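Local coordinates for peptidoglycan synthetase penicillin-binding protein 3 (PDB 4YE5) that probably binds penicillin and, as a member of the transpeptidase family, probably cross-links peptidoglycan strands during cell-wall synthesis, at residues Asn407-Ala419 and Ser507-Thr520. Residues are numbered along the deposited sequence; the frame is centred on the assembly and turned at random. Where two conformers were deposited one is given.
Sequences NVMQLTNAISVIA and STIIPADNPRFVIT
Thr-412 and Thr-520 bring their hydroxyls together where helix 408-419 lies on the hairpin of strands 507-510 and 517-520, a small worked example of how a helix seats itself on a sheet. The OG1 atoms of Thr-412 and Thr-520 are 2.7 Å apart, the two side chains running past each other in opposite senses. Thr-412 OG1 also donates to Val-408 O, one turn back, reaching it from the face opposite that used by the backbone N of Thr-412. On the strand side, Thr-520 OG1 and Ser-507 OG share a 2.8 Å hydrogen bond in which either could be the donor, so three buried hydroxyls and a helix carbonyl lie in a row.

Apolar contacts flank it. Toward the start of the helix, Val-408 CG2 meets Thr-520 CG2 at 3.8 Å. In the other direction Val-518 CG1, pointing anti to its own backbone N (chi1 180°), fits between the CG2 methyls of Thr-412 and Ile-415. Ile-415 CG2 rests 3.8 Å from Ile-509 CG1, the two isoleucines lying at a slant to one another, while both CG1 and CG2 of Ile-415 come up to Ser-507 OG. Ile-509 then spreads over the methyl of Ala-419, with its CG2 3.7 Å from Ala-419 CB, while Pro-515 CB closes on the same methyl at 4.0 Å.

The helix axis runs at 143° to strand 517-520, which belongs to the five-stranded antiparallel sheet of the transpeptidase domain, a fold shared with the beta-lactamase clan; Thr-412 also touches Met-246 and Gln-248 of the adjoining strand. Chemically, the buried hydroxyls can probably satisfy one another in a relay whose proton order is left open, while van der Waals packing of aliphatic carbons joins the far end.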
loop_
_atom_site.group_PDB
_atom_site.type_symbol
_atom_site.label_atom_id
_atom_site.label_comp_id
_atom_site.label_asym_id
_atom_site.label_seq_id
_atom_site.Cartn_x
_atom_site.Cartn_y
_atom_site.Cartn_z
ATOM N N ASN A 407 -9.686 -10.213 2.581
ATOM C CA ASN A 407 -8.457 -9.650 3.141
ATOM C C ASN A 407 -8.819 -8.538 4.109
ATOM O O ASN A 407 -10.004 -8.174 4.234
ATOM C CB ASN A 407 -7.455 -9.193 2.062
ATOM C CG ASN A 407 -8.060 -8.241 1.068
ATOM O OD1 ASN A 407 -8.696 -7.249 1.439
ATOM N ND2 ASN A 407 -7.882 -8.542 -0.217
ATOM N N VAL A 408 -7.825 -8.007 4.811
ATOM C CA VAL A 408 -8.117 -7.006 5.819
ATOM C C VAL A 408 -8.720 -5.727 5.230
ATOM O O VAL A 408 -9.542 -5.069 5.885
ATOM C CB VAL A 408 -6.871 -6.719 6.736
ATOM C CG1 VAL A 408 -5.815 -5.886 6.013
ATOM C CG2 VAL A 408 -7.307 -6.018 8.039
HETATM N N MSE A 409 -8.351 -5.378 3.990
HETATM C CA MSE A 409 -8.872 -4.155 3.372
HETATM C C MSE A 409 -10.367 -4.302 3.054
HETATM O O MSE A 409 -11.164 -3.375 3.239
HETATM C CB MSE A 409 -8.107 -3.797 2.083
HETATM C CG MSE A 409 -6.627 -3.471 2.281
HETATM SE SE MSE A 409 -5.506 -5.071 2.273
HETATM C CE MSE A 409 -5.505 -5.509 0.357
ATOM N N GLN A 410 -10.740 -5.464 2.533
ATOM C CA GLN A 410 -12.140 -5.736 2.213
ATOM C C GLN A 410 -13.001 -5.772 3.482
ATOM O O GLN A 410 -14.102 -5.224 3.517
ATOM C CB GLN A 410 -12.255 -7.083 1.509
ATOM C CG GLN A 410 -11.690 -7.086 0.094
ATOM C CD GLN A 410 -11.689 -8.481 -0.485
ATOM O OE1 GLN A 410 -11.395 -9.442 0.231
ATOM N NE2 GLN A 410 -12.033 -8.610 -1.773
ATOM N N LEU A 411 -12.499 -6.419 4.524
ATOM C CA LEU A 411 -13.246 -6.498 5.775
ATOM C C LEU A 411 -13.453 -5.090 6.348
ATOM O O LEU A 411 -14.534 -4.728 6.800
ATOM C CB LEU A 411 -12.473 -7.358 6.780
ATOM C CG LEU A 411 -13.192 -7.595 8.108
ATOM C CD1 LEU A 411 -14.556 -8.161 7.829
ATOM C CD2 LEU A 411 -12.372 -8.541 8.987
ATOM N N THR A 412 -12.398 -4.290 6.289
ATOM C CA THR A 412 -12.401 -2.969 6.865
ATOM C C THR A 412 -13.343 -2.059 6.070
ATOM O O THR A 412 -14.088 -1.284 6.653
ATOM C CB THR A 412 -10.976 -2.396 6.907
ATOM O OG1 THR A 412 -10.192 -3.177 7.820
ATOM C CG2 THR A 412 -10.974 -0.951 7.387
ATOM N N ASN A 413 -13.314 -2.165 4.742
ATOM C CA ASN A 413 -14.229 -1.391 3.921
ATOM C C ASN A 413 -15.699 -1.779 4.151
ATOM O O ASN A 413 -16.572 -0.916 4.153
ATOM C CB ASN A 413 -13.899 -1.494 2.425
ATOM C CG ASN A 413 -14.230 -0.208 1.674
ATOM O OD1 ASN A 413 -14.212 0.881 2.262
ATOM N ND2 ASN A 413 -14.530 -0.322 0.378
ATOM N N ALA A 414 -15.963 -3.065 4.343
ATOM C CA ALA A 414 -17.339 -3.525 4.601
ATOM C C ALA A 414 -17.857 -2.945 5.918
ATOM O O ALA A 414 -18.980 -2.457 6.007
ATOM C CB ALA A 414 -17.393 -5.064 4.637
ATOM N N ILE A 415 -17.030 -2.997 6.953
ATOM C CA ILE A 415 -17.395 -2.375 8.222
ATOM C C ILE A 415 -17.562 -0.852 8.107
ATOM O O ILE A 415 -18.434 -0.259 8.759
ATOM C CB ILE A 415 -16.370 -2.732 9.311
ATOM C CG1 ILE A 415 -16.456 -4.239 9.609
ATOM C CG2 ILE A 415 -16.591 -1.891 10.581
ATOM C CD1 ILE A 415 -17.837 -4.689 10.138
ATOM N N SER A 416 -16.746 -0.218 7.273
ATOM C CA SER A 416 -16.857 1.226 7.076
ATOM C C SER A 416 -18.254 1.602 6.585
ATOM O O SER A 416 -18.749 2.701 6.869
ATOM C CB SER A 416 -15.825 1.731 6.061
ATOM O OG SER A 416 -16.335 1.607 4.747
ATOM N N VAL A 417 -18.894 0.690 5.858
ATOM C CA VAL A 417 -20.245 0.963 5.327
ATOM C C VAL A 417 -21.211 1.310 6.463
ATOM O O VAL A 417 -22.026 2.235 6.344
ATOM C CB VAL A 417 -20.832 -0.248 4.548
ATOM C CG1 VAL A 417 -22.326 -0.048 4.267
ATOM C CG2 VAL A 417 -20.072 -0.465 3.269
ATOM N N ILE A 418 -21.118 0.567 7.566
ATOM C CA ILE A 418 -21.961 0.842 8.735
ATOM C C ILE A 418 -21.603 2.182 9.402
ATOM O O ILE A 418 -22.454 2.868 9.975
ATOM C CB ILE A 418 -21.822 -0.275 9.816
ATOM C CG1 ILE A 418 -21.975 -1.675 9.202
ATOM C CG2 ILE A 418 -22.781 -0.050 10.959
ATOM C CD1 ILE A 418 -23.231 -1.869 8.363
ATOM N N ALA A 419 -20.324 2.514 9.379
ATOM C CA ALA A 419 -19.836 3.776 9.960
ATOM C C ALA A 419 -20.189 4.985 9.120
ATOM O O ALA A 419 -20.290 6.112 9.635
ATOM C CB ALA A 419 -18.288 3.696 10.133
ATOM N N SER A 507 -12.827 -5.620 14.586
ATOM C CA SER A 507 -12.918 -4.403 13.820
ATOM C C SER A 507 -13.782 -3.414 14.595
ATOM O O SER A 507 -14.895 -3.735 15.021
ATOM C CB SER A 507 -13.477 -4.688 12.426
ATOM O OG SER A 507 -13.437 -3.517 11.628
ATOM N N THR A 508 -13.246 -2.211 14.766
ATOM C CA THR A 508 -13.842 -1.207 15.614
ATOM C C THR A 508 -14.102 0.097 14.857
ATOM O O THR A 508 -13.246 0.571 14.097
ATOM C CB THR A 508 -12.886 -0.852 16.772
ATOM O OG1 THR A 508 -12.588 -2.042 17.518
ATOM C CG2 THR A 508 -13.564 0.164 17.696
ATOM N N ILE A 509 -15.274 0.673 15.088
ATOM C CA ILE A 509 -15.618 2.001 14.577
ATOM C C ILE A 509 -15.529 2.935 15.766
ATOM O O ILE A 509 -16.114 2.659 16.807
ATOM C CB ILE A 509 -17.072 2.034 14.057
ATOM C CG1 ILE A 509 -17.222 1.090 12.859
ATOM C CG2 ILE A 509 -17.470 3.458 13.712
ATOM C CD1 ILE A 509 -18.696 0.690 12.541
ATOM N N ILE A 510 -14.792 4.033 15.634
ATOM C CA ILE A 510 -14.576 4.896 16.785
ATOM C C ILE A 510 -14.477 6.385 16.370
ATOM O O ILE A 510 -13.941 6.697 15.309
ATOM C CB ILE A 510 -13.305 4.425 17.555
ATOM C CG1 ILE A 510 -13.183 5.138 18.908
ATOM C CG2 ILE A 510 -12.028 4.641 16.713
ATOM C CD1 ILE A 510 -11.966 4.709 19.709
ATOM N N PRO A 511 -15.086 7.304 17.152
ATOM C CA PRO A 511 -16.061 7.011 18.219
ATOM C C PRO A 511 -17.416 6.646 17.624
ATOM O O PRO A 511 -17.762 7.171 16.558
ATOM C CB PRO A 511 -16.153 8.317 19.009
ATOM C CG PRO A 511 -15.614 9.416 18.079
ATOM C CD PRO A 511 -14.746 8.738 17.046
ATOM N N ALA A 512 -18.166 5.771 18.294
ATOM C CA ALA A 512 -19.451 5.308 17.762
ATOM C C ALA A 512 -20.447 6.443 17.488
ATOM O O ALA A 512 -21.273 6.346 16.579
ATOM C CB ALA A 512 -20.089 4.268 18.704
ATOM N N ASP A 513 -20.377 7.513 18.270
ATOM C CA ASP A 513 -21.398 8.557 18.162
ATOM C C ASP A 513 -21.066 9.642 17.121
ATOM O O ASP A 513 -21.865 10.530 16.874
ATOM C CB ASP A 513 -21.737 9.154 19.533
ATOM C CG ASP A 513 -20.508 9.590 20.315
ATOM O OD1 ASP A 513 -19.457 8.911 20.264
ATOM O OD2 ASP A 513 -20.603 10.618 21.011
ATOM N N ASN A 514 -19.898 9.535 16.494
ATOM C CA ASN A 514 -19.486 10.439 15.412
ATOM C C ASN A 514 -18.308 9.795 14.725
ATOM O O ASN A 514 -17.181 10.246 14.900
ATOM C CB ASN A 514 -19.077 11.820 15.976
ATOM C CG ASN A 514 -18.748 12.847 14.878
ATOM O OD1 ASN A 514 -18.996 12.614 13.692
ATOM N ND2 ASN A 514 -18.182 13.989 15.280
ATOM N N PRO A 515 -18.557 8.699 13.986
ATOM C CA PRO A 515 -17.477 7.797 13.558
ATOM C C PRO A 515 -16.377 8.521 12.800
ATOM O O PRO A 515 -16.645 9.297 11.896
ATOM C CB PRO A 515 -18.202 6.812 12.636
ATOM C CG PRO A 515 -19.574 6.715 13.251
ATOM C CD PRO A 515 -19.881 8.185 13.583
ATOM N N ARG A 516 -15.139 8.249 13.170
ATOM C CA ARG A 516 -14.004 8.907 12.543
ATOM C C ARG A 516 -13.079 7.888 11.881
ATOM O O ARG A 516 -12.610 8.093 10.759
ATOM C CB ARG A 516 -13.243 9.681 13.614
ATOM C CG ARG A 516 -11.974 10.322 13.132
ATOM C CD ARG A 516 -12.228 11.639 12.452
ATOM N NE ARG A 516 -10.979 12.365 12.245
ATOM C CZ ARG A 516 -10.596 13.419 12.953
ATOM N NH1 ARG A 516 -11.375 13.902 13.920
ATOM N NH2 ARG A 516 -9.443 14.006 12.672
ATOM N N PHE A 517 -12.814 6.786 12.579
ATOM C CA PHE A 517 -11.941 5.742 12.049
ATOM C C PHE A 517 -12.553 4.372 12.127
ATOM O O PHE A 517 -13.368 4.091 13.001
ATOM C CB PHE A 517 -10.618 5.684 12.828
ATOM C CG PHE A 517 -9.865 6.984 12.842
ATOM C CD1 PHE A 517 -9.229 7.455 11.690
ATOM C CD2 PHE A 517 -9.786 7.730 13.997
ATOM C CE1 PHE A 517 -8.530 8.686 11.701
ATOM C CE2 PHE A 517 -9.097 8.963 14.027
ATOM C CZ PHE A 517 -8.472 9.437 12.879
ATOM N N VAL A 518 -12.100 3.502 11.231
ATOM C CA VAL A 518 -12.253 2.075 11.423
ATOM C C VAL A 518 -10.869 1.464 11.569
ATOM O O VAL A 518 -9.927 1.806 10.830
ATOM C CB VAL A 518 -12.978 1.406 10.241
ATOM C CG1 VAL A 518 -13.110 -0.116 10.488
ATOM C CG2 VAL A 518 -14.355 2.052 10.065
ATOM N N ILE A 519 -10.752 0.583 12.543
ATOM C CA ILE A 519 -9.483 -0.017 12.900
ATOM C C ILE A 519 -9.735 -1.490 12.942
ATOM O O ILE A 519 -10.582 -1.959 13.700
ATOM C CB ILE A 519 -9.067 0.380 14.331
ATOM C CG1 ILE A 519 -8.968 1.913 14.475
ATOM C CG2 ILE A 519 -7.716 -0.259 14.694
ATOM C CD1 ILE A 519 -9.039 2.345 15.950
ATOM N N THR A 520 -8.993 -2.235 12.144
ATOM C CA THR A 520 -9.171 -3.671 12.143
ATOM C C THR A 520 -7.851 -4.345 12.472
ATOM O O THR A 520 -6.807 -3.947 11.964
ATOM C CB THR A 520 -9.662 -4.154 10.769
ATOM O OG1 THR A 520 -10.899 -3.502 10.448
ATOM C CG2 THR A 520 -9.885 -5.671 10.782
#